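Local coordinates for regulatory protein YycH-like domain-containing protein (Eubacterium rectale, PDB 5COZ) that is of unknown function but carries a YycH-like regulatory domain and is probably an exported, lipid-anchored protein, at residues 50-54 with 221-227; 180-184 with 216-220; 240-245 with 256-260. All coordinates share one frame; numbering follows the deposited sequence. Where two conformers were deposited one is given.

Interaction 1 of 3, residues 50-54 with 221-227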
ATOM      1  N   ASN A  50      12.635  -4.263   1.544  1.00  7.31           N
ATOM      2  CA  ASN A  50      11.826  -4.580   0.356  1.00  6.94           C
ATOM      3  C   ASN A  50      12.405  -3.998  -0.899  1.00  8.41           C
ATOM      4  O   ASN A  50      12.409  -2.760  -1.096  1.00  6.70           O
ATOM      5  CB  ASN A  50      10.412  -4.037   0.536  1.00  6.52           C
ATOM      6  CG  ASN A  50       9.539  -4.908   1.389  1.00 11.59           C
ATOM      7  OD1 ASN A  50       9.565  -6.138   1.254  1.00 10.29           O
ATOM      8  ND2 ASN A  50       8.677  -4.284   2.206  1.00  9.68           N
ATOM      9  N   ILE A  51      12.942  -4.888  -1.767  1.00  6.91           N
ATOM     10  CA  ILE A  51      13.423  -4.464  -3.088  1.00  7.03           C
ATOM     11  C   ILE A  51      12.506  -5.073  -4.164  1.00  7.01           C
ATOM     12  O   ILE A  51      12.743  -4.902  -5.360  1.00  7.40           O
ATOM     13  CB  ILE A  51      14.942  -4.690  -3.338  1.00  9.81           C
ATOM     14  CG1 ILE A  51      15.396  -6.146  -3.119  1.00 10.81           C
ATOM     15  CG2 ILE A  51      15.716  -3.739  -2.422  1.00 11.23           C
ATOM     16  CD1 ILE A  51      15.148  -7.069  -4.325  1.00 11.70           C
ATOM     17  N   TRP A  52      11.468  -5.811  -3.722  1.00  6.61           N
ATOM     18  CA  TRP A  52      10.369  -6.256  -4.587  1.00  6.69           C
ATOM     19  C   TRP A  52      10.930  -7.078  -5.745  1.00  8.65           C
ATOM     20  O   TRP A  52      11.740  -7.971  -5.488  1.00  8.89           O
ATOM     21  CB  TRP A  52       9.537  -5.022  -5.025  1.00  5.93           C
ATOM     22  CG  TRP A  52       9.125  -4.177  -3.845  1.00  5.65           C
ATOM     23  CD1 TRP A  52       9.716  -3.019  -3.414  1.00  7.74           C
ATOM     24  CD2 TRP A  52       8.038  -4.437  -2.941  1.00  5.42           C
ATOM     25  NE1 TRP A  52       9.054  -2.535  -2.296  1.00  6.90           N
ATOM     26  CE2 TRP A  52       8.032  -3.398  -1.978  1.00  6.74           C
ATOM     27  CE3 TRP A  52       7.120  -5.494  -2.801  1.00  6.33           C
ATOM     28  CZ2 TRP A  52       7.107  -3.358  -0.925  1.00  6.79           C
ATOM     29  CZ3 TRP A  52       6.187  -5.443  -1.772  1.00  7.82           C
ATOM     30  CH2 TRP A  52       6.210  -4.408  -0.827  1.00  7.69           C
ATOM     31  N   ASP A  53      10.532  -6.788  -6.997  1.00  6.57           N
ATOM     32  CA  ASP A  53      10.999  -7.584  -8.117  1.00  6.50           C
ATOM     33  C   ASP A  53      12.069  -6.854  -8.936  1.00  9.89           C
ATOM     34  O   ASP A  53      12.309  -7.205 -10.098  1.00 10.11           O
ATOM     35  CB  ASP A  53       9.795  -7.976  -8.998  1.00  7.66           C
ATOM     36  CG  ASP A  53       8.750  -8.791  -8.251  1.00 10.56           C
ATOM     37  OD1 ASP A  53       9.117  -9.495  -7.294  1.00 10.61           O
ATOM     38  OD2 ASP A  53       7.573  -8.719  -8.618  1.00 12.07           O
ATOM     39  N   ALA A  54      12.792  -5.896  -8.305  1.00  8.03           N
ATOM     40  CA  ALA A  54      13.867  -5.198  -9.002  1.00  8.30           C
ATOM     41  C   ALA A  54      14.979  -6.176  -9.379  1.00 11.60           C
ATOM     42  O   ALA A  54      15.334  -7.026  -8.561  1.00 11.61           O
ATOM     43  CB  ALA A  54      14.434  -4.114  -8.096  1.00  9.25           C
ATOM     44  N   TYR A 221       8.540  -2.289 -13.994  1.00  7.33           N
ATOM     45  CA  TYR A 221       9.959  -2.685 -13.877  1.00  7.32           C
ATOM     46  C   TYR A 221      10.234  -3.333 -12.512  1.00  9.00           C
ATOM     47  O   TYR A 221      11.334  -3.208 -11.951  1.00  9.76           O
ATOM     48  CB  TYR A 221      10.910  -1.515 -14.172  1.00  8.06           C
ATOM     49  CG  TYR A 221      10.729  -1.040 -15.595  1.00  8.83           C
ATOM     50  CD1 TYR A 221      11.092  -1.848 -16.669  1.00  9.34           C
ATOM     51  CD2 TYR A 221      10.145   0.194 -15.868  1.00 10.24           C
ATOM     52  CE1 TYR A 221      10.844  -1.456 -17.986  1.00 11.28           C
ATOM     53  CE2 TYR A 221       9.925   0.614 -17.177  1.00 10.96           C
ATOM     54  CZ  TYR A 221      10.273  -0.214 -18.229  1.00 15.05           C
ATOM     55  OH  TYR A 221      10.030   0.187 -19.510  1.00 17.08           O
ATOM     56  N   GLY A 222       9.227  -4.045 -12.002  1.00  5.98           N
ATOM     57  CA  GLY A 222       9.354  -4.775 -10.742  1.00  6.22           C
ATOM     58  C   GLY A 222       9.309  -3.951  -9.473  1.00  9.16           C
ATOM     59  O   GLY A 222       9.449  -4.521  -8.396  1.00  8.76           O
ATOM     60  N   ILE A 223       9.089  -2.638  -9.590  1.00  6.74           N
ATOM     61  CA  ILE A 223       9.132  -1.719  -8.456  1.00  5.67           C
ATOM     62  C   ILE A 223       7.742  -1.133  -8.271  1.00  6.74           C
ATOM     63  O   ILE A 223       7.156  -0.618  -9.238  1.00  6.33           O
ATOM     64  CB  ILE A 223      10.221  -0.643  -8.706  1.00  6.67           C
ATOM     65  CG1 ILE A 223      11.596  -1.328  -8.781  1.00  8.44           C
ATOM     66  CG2 ILE A 223      10.171   0.421  -7.590  1.00  7.11           C
ATOM     67  CD1 ILE A 223      12.732  -0.389  -9.259  1.00  9.34           C
ATOM     68  N   PRO A 224       7.203  -1.202  -7.046  1.00  5.82           N
ATOM     69  CA  PRO A 224       5.843  -0.699  -6.838  1.00  5.18           C
ATOM     70  C   PRO A 224       5.765   0.816  -6.815  1.00  6.70           C
ATOM     71  O   PRO A 224       6.696   1.481  -6.325  1.00  6.90           O
ATOM     72  CB  PRO A 224       5.452  -1.274  -5.467  1.00  6.25           C
ATOM     73  CG  PRO A 224       6.759  -1.326  -4.707  1.00  7.94           C
ATOM     74  CD  PRO A 224       7.789  -1.730  -5.798  1.00  6.29           C
ATOM     75  N   TYR A 225       4.625   1.359  -7.254  1.00  5.81           N
ATOM     76  CA  TYR A 225       4.403   2.779  -7.017  1.00  5.97           C
ATOM     77  C   TYR A 225       4.350   3.003  -5.510  1.00  7.03           C
ATOM     78  O   TYR A 225       4.013   2.094  -4.725  1.00  7.59           O
ATOM     79  CB  TYR A 225       3.107   3.303  -7.675  1.00  7.63           C
ATOM     80  CG  TYR A 225       2.909   2.846  -9.084  1.00 10.78           C
ATOM     81  CD1 TYR A 225       3.756   3.270 -10.099  1.00 12.83           C
ATOM     82  CD2 TYR A 225       1.831   2.031  -9.422  1.00 12.69           C
ATOM     83  CE1 TYR A 225       3.593   2.813 -11.418  1.00 14.06           C
ATOM     84  CE2 TYR A 225       1.652   1.579 -10.720  1.00 14.24           C
ATOM     85  CZ  TYR A 225       2.561   1.945 -11.702  1.00 16.35           C
ATOM     86  OH  TYR A 225       2.329   1.536 -12.981  1.00 18.65           O
ATOM     87  N   SER A 226       4.685   4.208  -5.116  1.00  6.50           N
ATOM     88  CA  SER A 226       4.864   4.592  -3.733  1.00  7.19           C
ATOM     89  C   SER A 226       3.711   4.188  -2.804  1.00  7.75           C
ATOM     90  O   SER A 226       2.526   4.409  -3.121  1.00  7.74           O
ATOM     91  CB  SER A 226       5.076   6.100  -3.682  1.00 11.16           C
ATOM     92  OG  SER A 226       5.009   6.602  -2.360  1.00 21.06           O
ATOM     93  N   ARG A 227       4.095   3.622  -1.653  1.00  6.77           N
ATOM     94  CA  ARG A 227       3.199   3.241  -0.562  1.00  7.04           C
ATOM     95  C   ARG A 227       3.209   4.304   0.538  1.00  9.15           C
ATOM     96  O   ARG A 227       2.689   4.072   1.618  1.00  8.96           O
ATOM     97  CB  ARG A 227       3.597   1.879  -0.007  1.00  6.84           C
ATOM     98  CG  ARG A 227       3.321   0.766  -1.027  1.00  9.67           C
ATOM     99  CD  ARG A 227       4.248  -0.413  -0.824  1.00  9.62           C
ATOM    100  NE  ARG A 227       4.096  -1.110   0.453  1.00 10.46           N
ATOM    101  CZ  ARG A 227       5.065  -1.242   1.367  1.00 11.70           C
ATOM    102  NH1 ARG A 227       6.198  -0.563   1.247  1.00  7.31           N
ATOM    103  NH2 ARG A 227       4.890  -2.030   2.424  1.00 10.26           N
TER

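Interaction 2 of 3, residues 180-184 with 216-220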
ATOM      1  N   GLU A 180      -5.794  -7.326 -15.212  1.00 10.92           N
ATOM      2  CA  GLU A 180      -4.698  -6.841 -16.043  1.00 11.47           C
ATOM      3  C   GLU A 180      -3.898  -5.786 -15.293  1.00 11.35           C
ATOM      4  O   GLU A 180      -3.420  -4.808 -15.872  1.00 12.66           O
ATOM      5  CB  GLU A 180      -5.176  -6.328 -17.425  1.00 13.92           C
ATOM      6  CG  GLU A 180      -6.015  -7.356 -18.170  1.00 17.54           C
ATOM      7  CD  GLU A 180      -6.635  -6.859 -19.460  1.00 33.16           C
ATOM      8  OE1 GLU A 180      -7.269  -5.781 -19.448  1.00 30.10           O
ATOM      9  OE2 GLU A 180      -6.540  -7.586 -20.473  1.00 32.05           O
ATOM     10  N   ILE A 181      -3.700  -6.033 -13.976  1.00  9.12           N
ATOM     11  CA  ILE A 181      -2.902  -5.144 -13.156  1.00  8.20           C
ATOM     12  C   ILE A 181      -1.639  -5.883 -12.768  1.00  9.94           C
ATOM     13  O   ILE A 181      -1.702  -6.848 -11.992  1.00 10.47           O
ATOM     14  CB  ILE A 181      -3.677  -4.642 -11.894  1.00 10.28           C
ATOM     15  CG1 ILE A 181      -5.024  -3.974 -12.265  1.00 10.76           C
ATOM     16  CG2 ILE A 181      -2.772  -3.680 -11.059  1.00  9.66           C
ATOM     17  CD1 ILE A 181      -5.914  -3.667 -11.045  1.00 12.83           C
ATOM     18  N   ASN A 182      -0.494  -5.446 -13.300  1.00  8.82           N
ATOM     19  CA  ASN A 182       0.793  -6.033 -12.919  0.60  8.55           C
ATOM     20  C   ASN A 182       1.098  -5.630 -11.491  1.00  8.42           C
ATOM     21  O   ASN A 182       0.986  -4.439 -11.155  1.00  7.76           O
ATOM     22  CB  ASN A 182       1.912  -5.556 -13.842  0.60 12.51           C
ATOM     23  CG  ASN A 182       2.009  -6.323 -15.140  0.60 33.87           C
ATOM     24  OD1 ASN A 182       1.240  -7.261 -15.417  0.60 26.25           O
ATOM     25  ND2 ASN A 182       2.969  -5.942 -15.965  0.60 29.08           N
ATOM     26  N   VAL A 183       1.448  -6.604 -10.656  1.00  6.65           N
ATOM     27  CA  VAL A 183       1.739  -6.341  -9.256  1.00  6.18           C
ATOM     28  C   VAL A 183       3.042  -7.041  -8.869  1.00  8.36           C
ATOM     29  O   VAL A 183       3.429  -8.026  -9.520  1.00  9.28           O
ATOM     30  CB  VAL A 183       0.577  -6.782  -8.305  1.00  7.89           C
ATOM     31  CG1 VAL A 183      -0.706  -5.976  -8.566  1.00  7.68           C
ATOM     32  CG2 VAL A 183       0.308  -8.290  -8.391  1.00  8.52           C
ATOM     33  N   CYS A 184       3.669  -6.586  -7.781  1.00  6.97           N
ATOM     34  CA  CYS A 184       4.846  -7.312  -7.268  1.00  7.39           C
ATOM     35  C   CYS A 184       4.475  -8.730  -6.857  1.00  9.45           C
ATOM     36  O   CYS A 184       3.344  -8.988  -6.411  1.00  9.06           O
ATOM     37  CB  CYS A 184       5.465  -6.587  -6.080  1.00  7.26           C
ATOM     38  SG  CYS A 184       6.004  -4.911  -6.453  1.00  9.44           S
HETATM   39  N   MSE A 216      -1.895  -5.969  -2.546  1.00  6.57           N
HETATM   40  CA  MSE A 216      -0.986  -6.200  -3.671  0.70  6.76           C
HETATM   41  C   MSE A 216      -0.516  -4.858  -4.154  1.00  6.89           C
HETATM   42  O   MSE A 216      -1.163  -3.845  -3.908  1.00  7.89           O
HETATM   43  CB  MSE A 216      -1.644  -6.997  -4.776  0.70  8.46           C
HETATM   44  CG  MSE A 216      -2.379  -8.172  -4.190  0.70 12.76           C
HETATM   45 SE   MSE A 216      -3.303  -9.160  -5.506  0.52 18.10          SE
HETATM   46  CE  MSE A 216      -2.059 -10.217  -5.813  0.70 13.60           C
ATOM     47  N   PHE A 217       0.663  -4.827  -4.786  1.00  6.50           N
ATOM     48  CA  PHE A 217       1.266  -3.563  -5.117  1.00  5.38           C
ATOM     49  C   PHE A 217       1.519  -3.385  -6.607  1.00  6.58           C
ATOM     50  O   PHE A 217       2.477  -3.919  -7.145  1.00  6.89           O
ATOM     51  CB  PHE A 217       2.582  -3.429  -4.316  1.00  6.25           C
ATOM     52  CG  PHE A 217       2.364  -3.642  -2.833  1.00  6.21           C
ATOM     53  CD1 PHE A 217       1.675  -2.701  -2.074  1.00  7.24           C
ATOM     54  CD2 PHE A 217       2.733  -4.841  -2.224  1.00  7.72           C
ATOM     55  CE1 PHE A 217       1.399  -2.933  -0.726  1.00  7.67           C
ATOM     56  CE2 PHE A 217       2.466  -5.074  -0.868  1.00  9.54           C
ATOM     57  CZ  PHE A 217       1.819  -4.109  -0.118  1.00  8.45           C
ATOM     58  N   PRO A 218       0.642  -2.617  -7.279  1.00  4.92           N
ATOM     59  CA  PRO A 218       0.836  -2.323  -8.719  1.00  5.47           C
ATOM     60  C   PRO A 218       2.250  -1.806  -8.961  1.00  6.31           C
ATOM     61  O   PRO A 218       2.753  -0.961  -8.202  1.00  6.48           O
ATOM     62  CB  PRO A 218      -0.206  -1.247  -8.996  1.00  6.37           C
ATOM     63  CG  PRO A 218      -1.340  -1.638  -8.044  1.00  7.69           C
ATOM     64  CD  PRO A 218      -0.604  -2.000  -6.767  1.00  5.82           C
ATOM     65  N   ASP A 219       2.910  -2.347 -10.000  1.00  6.00           N
ATOM     66  CA  ASP A 219       4.291  -1.992 -10.208  1.00  5.72           C
ATOM     67  C   ASP A 219       4.638  -1.813 -11.673  1.00  7.82           C
ATOM     68  O   ASP A 219       3.814  -2.048 -12.562  1.00  8.10           O
ATOM     69  CB  ASP A 219       5.177  -3.110  -9.595  1.00  6.67           C
ATOM     70  CG  ASP A 219       5.192  -4.478 -10.258  1.00 11.01           C
ATOM     71  OD1 ASP A 219       4.220  -4.814 -10.981  1.00  9.91           O
ATOM     72  OD2 ASP A 219       6.159  -5.239 -10.013  1.00 12.15           O
ATOM     73  N   VAL A 220       5.883  -1.385 -11.917  1.00  6.23           N
ATOM     74  CA  VAL A 220       6.432  -1.253 -13.264  1.00  6.17           C
ATOM     75  C   VAL A 220       7.934  -1.508 -13.092  1.00  8.65           C
ATOM     76  O   VAL A 220       8.504  -1.104 -12.071  1.00  6.99           O
ATOM     77  CB  VAL A 220       6.041   0.095 -13.938  1.00  8.88           C
ATOM     78  CG1 VAL A 220       6.648   1.304 -13.234  1.00 10.08           C
ATOM     79  CG2 VAL A 220       6.391   0.093 -15.428  1.00  8.73           C
TER
HETATM   80  O   HOH W   1       1.019  -2.075 -12.722  1.00 16.32           O
HETATM   81  O   HOH W   2       3.464  -2.739 -15.155  1.00 20.74           O
HETATM   82  O   HOH W   3       1.951  -7.325  -4.765  1.00  9.57           O

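Interaction 3 of 3, residues 240-245 with 256-260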
ATOM      1  N   GLN A 240      -1.782   8.893  -2.994  1.00  8.93           N
ATOM      2  CA  GLN A 240      -2.276   7.968  -1.987  1.00  8.99           C
ATOM      3  C   GLN A 240      -1.458   6.715  -2.015  1.00  8.55           C
ATOM      4  O   GLN A 240      -0.716   6.464  -2.973  1.00  8.66           O
ATOM      5  CB  GLN A 240      -3.757   7.648  -2.183  1.00 11.00           C
ATOM      6  CG  GLN A 240      -4.026   6.885  -3.430  1.00 11.58           C
ATOM      7  CD  GLN A 240      -5.489   6.969  -3.777  1.00 25.68           C
ATOM      8  OE1 GLN A 240      -5.949   7.955  -4.370  1.00 19.71           O
ATOM      9  NE2 GLN A 240      -6.235   5.918  -3.448  1.00 17.31           N
ATOM     10  N   GLU A 241      -1.630   5.901  -0.964  1.00  8.04           N
ATOM     11  CA  GLU A 241      -0.875   4.670  -0.851  1.00  7.50           C
ATOM     12  C   GLU A 241      -1.241   3.699  -1.956  1.00  8.26           C
ATOM     13  O   GLU A 241      -2.428   3.410  -2.204  1.00  9.31           O
ATOM     14  CB  GLU A 241      -1.116   4.018   0.501  1.00  8.26           C
ATOM     15  CG  GLU A 241      -0.639   4.881   1.669  1.00 10.73           C
ATOM     16  CD  GLU A 241      -1.268   4.479   2.993  1.00 14.79           C
ATOM     17  OE1 GLU A 241      -0.794   3.499   3.603  1.00 13.23           O
ATOM     18  OE2 GLU A 241      -2.312   5.064   3.347  1.00 15.20           O
ATOM     19  N   ASN A 242      -0.216   3.227  -2.659  1.00  6.65           N
ATOM     20  CA  ASN A 242      -0.415   2.293  -3.753  1.00  6.50           C
ATOM     21  C   ASN A 242      -0.657   0.876  -3.237  1.00  9.71           C
ATOM     22  O   ASN A 242       0.306   0.111  -3.071  1.00 10.49           O
ATOM     23  CB  ASN A 242       0.798   2.299  -4.669  1.00  6.69           C
ATOM     24  CG  ASN A 242       0.703   1.295  -5.761  1.00  8.56           C
ATOM     25  OD1 ASN A 242      -0.308   1.224  -6.465  1.00  9.02           O
ATOM     26  ND2 ASN A 242       1.760   0.513  -5.938  1.00  8.50           N
ATOM     27  N   HIS A 243      -1.909   0.522  -3.003  1.00  5.97           N
ATOM     28  CA  HIS A 243      -2.238  -0.857  -2.678  1.00  6.11           C
ATOM     29  C   HIS A 243      -3.547  -1.214  -3.342  1.00  7.96           C
ATOM     30  O   HIS A 243      -4.527  -0.466  -3.282  1.00  8.28           O
ATOM     31  CB  HIS A 243      -2.267  -1.197  -1.141  1.00  7.11           C
ATOM     32  CG  HIS A 243      -2.937  -0.180  -0.265  1.00  8.91           C
ATOM     33  ND1 HIS A 243      -2.280   0.365   0.831  1.00 10.98           N
ATOM     34  CD2 HIS A 243      -4.191   0.329  -0.303  1.00 11.48           C
ATOM     35  CE1 HIS A 243      -3.143   1.180   1.409  1.00 10.39           C
ATOM     36  NE2 HIS A 243      -4.309   1.185   0.781  1.00 10.94           N
ATOM     37  N   LEU A 244      -3.511  -2.357  -4.011  1.00  5.89           N
ATOM     38  CA  LEU A 244      -4.695  -3.009  -4.585  1.00  6.69           C
ATOM     39  C   LEU A 244      -5.196  -3.928  -3.448  1.00  8.41           C
ATOM     40  O   LEU A 244      -4.462  -4.843  -3.004  1.00  8.33           O
ATOM     41  CB  LEU A 244      -4.282  -3.805  -5.843  1.00  7.17           C
ATOM     42  CG  LEU A 244      -5.329  -4.791  -6.406  1.00 10.06           C
ATOM     43  CD1 LEU A 244      -6.572  -4.081  -6.912  1.00 11.00           C
ATOM     44  CD2 LEU A 244      -4.702  -5.669  -7.566  1.00  8.89           C
ATOM     45  N   VAL A 245      -6.404  -3.621  -2.901  1.00  6.73           N
ATOM     46  CA  VAL A 245      -6.933  -4.346  -1.751  1.00  6.29           C
ATOM     47  C   VAL A 245      -7.916  -5.409  -2.228  1.00 10.84           C
ATOM     48  O   VAL A 245      -8.869  -5.076  -2.923  1.00 10.59           O
ATOM     49  CB  VAL A 245      -7.582  -3.386  -0.741  1.00  9.60           C
ATOM     50  CG1 VAL A 245      -8.017  -4.162   0.514  1.00 10.64           C
ATOM     51  CG2 VAL A 245      -6.615  -2.262  -0.344  1.00  9.67           C
ATOM     52  N   LEU A 256     -12.875  -5.211  -3.249  1.00  8.22           N
ATOM     53  CA  LEU A 256     -11.830  -5.060  -4.228  1.00  9.37           C
ATOM     54  C   LEU A 256     -11.682  -3.579  -4.479  1.00  9.98           C
ATOM     55  O   LEU A 256     -12.611  -2.953  -5.000  1.00  9.16           O
ATOM     56  CB  LEU A 256     -12.227  -5.841  -5.506  1.00 11.74           C
ATOM     57  CG  LEU A 256     -11.170  -6.142  -6.544  1.00 19.64           C
ATOM     58  CD1 LEU A 256     -10.015  -6.783  -5.959  1.00 22.97           C
ATOM     59  CD2 LEU A 256     -11.715  -7.122  -7.570  1.00 19.56           C
ATOM     60  N   ASP A 257     -10.564  -3.007  -4.027  1.00  8.41           N
ATOM     61  CA  ASP A 257     -10.338  -1.570  -4.157  1.00  8.04           C
ATOM     62  C   ASP A 257      -9.093  -1.337  -5.000  1.00  9.42           C
ATOM     63  O   ASP A 257      -7.984  -1.766  -4.637  1.00  8.97           O
ATOM     64  CB  ASP A 257     -10.194  -0.928  -2.763  1.00 10.05           C
ATOM     65  CG  ASP A 257     -10.457   0.570  -2.700  1.00 23.30           C
ATOM     66  OD1 ASP A 257     -10.895   1.144  -3.722  1.00 20.74           O
ATOM     67  OD2 ASP A 257     -10.336   1.146  -1.599  1.00 32.94           O
ATOM     68  N   ILE A 258      -9.292  -0.682  -6.149  1.00  7.70           N
ATOM     69  CA  ILE A 258      -8.216  -0.417  -7.088  1.00  6.56           C
ATOM     70  C   ILE A 258      -7.748   1.003  -6.904  1.00  7.85           C
ATOM     71  O   ILE A 258      -8.556   1.922  -6.981  1.00  8.19           O
ATOM     72  CB  ILE A 258      -8.675  -0.645  -8.544  1.00  7.82           C
ATOM     73  CG1 ILE A 258      -9.319  -2.061  -8.738  1.00  9.19           C
ATOM     74  CG2 ILE A 258      -7.499  -0.431  -9.550  1.00  7.64           C
ATOM     75  CD1 ILE A 258      -9.822  -2.282 -10.183  1.00 10.71           C
ATOM     76  N   PRO A 259      -6.449   1.181  -6.629  1.00  7.47           N
ATOM     77  CA  PRO A 259      -5.901   2.529  -6.463  1.00  7.47           C
ATOM     78  C   PRO A 259      -5.632   3.188  -7.813  1.00  9.67           C
ATOM     79  O   PRO A 259      -5.745   2.519  -8.860  1.00  8.61           O
ATOM     80  CB  PRO A 259      -4.579   2.239  -5.736  1.00  8.46           C
ATOM     81  CG  PRO A 259      -4.097   0.951  -6.358  1.00 10.96           C
ATOM     82  CD  PRO A 259      -5.387   0.149  -6.575  1.00  7.86           C
ATOM     83  N   PRO A 260      -5.166   4.442  -7.840  1.00  8.43           N
ATOM     84  CA  PRO A 260      -4.782   5.045  -9.129  1.00  8.46           C
ATOM     85  C   PRO A 260      -3.712   4.243  -9.828  1.00  9.39           C
ATOM     86  O   PRO A 260      -2.753   3.754  -9.199  1.00 10.54           O
ATOM     87  CB  PRO A 260      -4.238   6.425  -8.729  1.00  9.80           C
ATOM     88  CG  PRO A 260      -4.926   6.716  -7.400  1.00 12.21           C
ATOM     89  CD  PRO A 260      -4.937   5.380  -6.720  1.00  9.54           C
TER
HETATM   90  O   HOH W   4      -1.648   3.581  -6.780  1.00 10.43           O

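Interaction 1 of 3, residues 50-54 with 221-227
Asp53 N donates to Gly222 O across 2.9 Å, with 145° at the hydrogen and the donor lying in the carbonyl plane. No side chain could fit on Gly222 at this point, since a beta carbon there would run into Asp53 O. Beside this bond the Trp52 indole lies across the ring of Pro224. Pro224 CG sits 3.5 Å from the centroid of the five-membered ring and almost on its normal, a CH-pi contact, while Pro224 CD is 3.3 Å from Trp52 CD1. With CG held beside the backbone N (chi1 -51°), the indole is turned back over the proline; Asn50 CB rests on its other face, and NE1 bonds to Ser302 OG. The far rim of the indole meets Arg227. Trp52 CZ2 stands over one face of the guanidinium, 3.7 Å from Arg227 CZ, and the two planes are 70° apart, so the indole presents its edge to that face. Salt bridges to Glu300, Glu304 and Glu188 anchor the guanidinium and fix its orientation against the indole edge. On the far side of the bond, Ala54 CB touches Ile223 CG1 at 4.0 Å. Residues 51-54 form a type II' beta turn with Trp52 and Asp53 at its corners, and it docks onto the tight turn of the hairpin joining strands 211-220 and 223-224.

Interaction 2 of 3, residues 180-184 with 216-220
Val183 lies across the Phe217-Pro218 peptide, its CA 4.2 Å from that of Pro218, and the two backbones run nearly at right angles (94°). They are tied by two bonds: Cys184 N to Phe217 O at 3.0 Å, and Asp219 N to Asn182 O at 3.1 Å, the latter donor standing well above the carbonyl plane. Asn182 O also accepts a hydrogen bond from a water that bridges to Asp219 O. Another water links Cys184 O to Phe217 N. Around these bonds the side chains fit bump to hollow. Val183 lodges between selenomethionine Met216, whose CE is 4.0 Å from Val183 CG2, and the Phe217-Pro218 peptide, where its CB sits on the Phe217 carbonyl and its CG1 lies 3.8 Å from Pro218 N. Next to it Ile181 CG2 and Pro218 CG run side by side, 3.9 Å apart. Asp219 is the bump from the other segment, pointing toward residues 182-184 and filling the hollow over the Val183-Cys184 peptide. Its CG lies between the backbone N and the carbonyl carbon (chi1 69°), which lays the carboxylate along that peptide, OD1 being 3.3 Å from Val183 C, with OD2 beside Cys184 SG and CB 3.7 Å from the same SG. Cut back to an alanine, this position would keep CB against the sulfur but is likely to leave a gap over the peptide where the carboxylate lay. The whole is a single beta bridge, by which the loop that follows the Schellman motif ending helix 165-178 is pinned across strand 211-220.

Interaction 3 of 3, residues 240-245 with 256-260
The open end of the beta hairpin made by strands 244-249 and 252-258 is joined here. Val245 and Asp257 form an antiparallel hydrogen-bonded pair, Val245 N giving to Asp257 O at 3.0 Å and Asp257 N to Val245 O at 2.9 Å, both donors in the carbonyl planes. Their CB atoms face each other on one side of the sheet; on the other, Leu244 CD1 packs alongside Ile258 CG1 at 3.9 Å. A chi1 of 168° swings the Leu244 side chain away from its own N and carries that methyl across to the isoleucine. Beyond the pair the strands give way to Pro259, whose ring nitrogen has no hydrogen to donate; its CG instead packs 3.4 Å from His243 O. Farther out, Gln240 and Pro260 come at each other from opposite directions, and the amide carbon CD of Gln240 lies 3.4 Å from Pro260 CD. A water bridges Asn242 OD1 and Pro260 O, donating to each at 2.7 Å. Asn242 is the centre of an inverse gamma turn, and its ND2 turns to Pro218 of strand 211-220. Helix 73-87 packs on Leu256 and Ile258, and strand 125-128 pairs with strand 252-258 on the side away from strand 244-249, which in turn pairs with strand 211-220.

How the interactions relate
All three contacts reach one antiparallel sheet, with strand 211-220 in the middle. Asn242 of interaction 3 gathers them: its ND2 bonds to Pro218 O of interaction 2 (2.9 Å) and to Tyr225 O of interaction 1 (3.0 Å), while Pro218 O also accepts from Tyr225 N. Interactions 1 and 2, centres about 9 Å apart, meet again where Arg227 makes a cation-pi contact with Phe217. Interactions 2 and 3, centres about 10 Å apart, share the strand pairing of Met216 O with Leu244 N (2.8 Å). Interaction 1 also ties this sheet to the mixed one, through the backbone bond of Pro224 with Tyr305 of strand 295-311. The sodium site at Gln208 and Asp210 involves none of these segments.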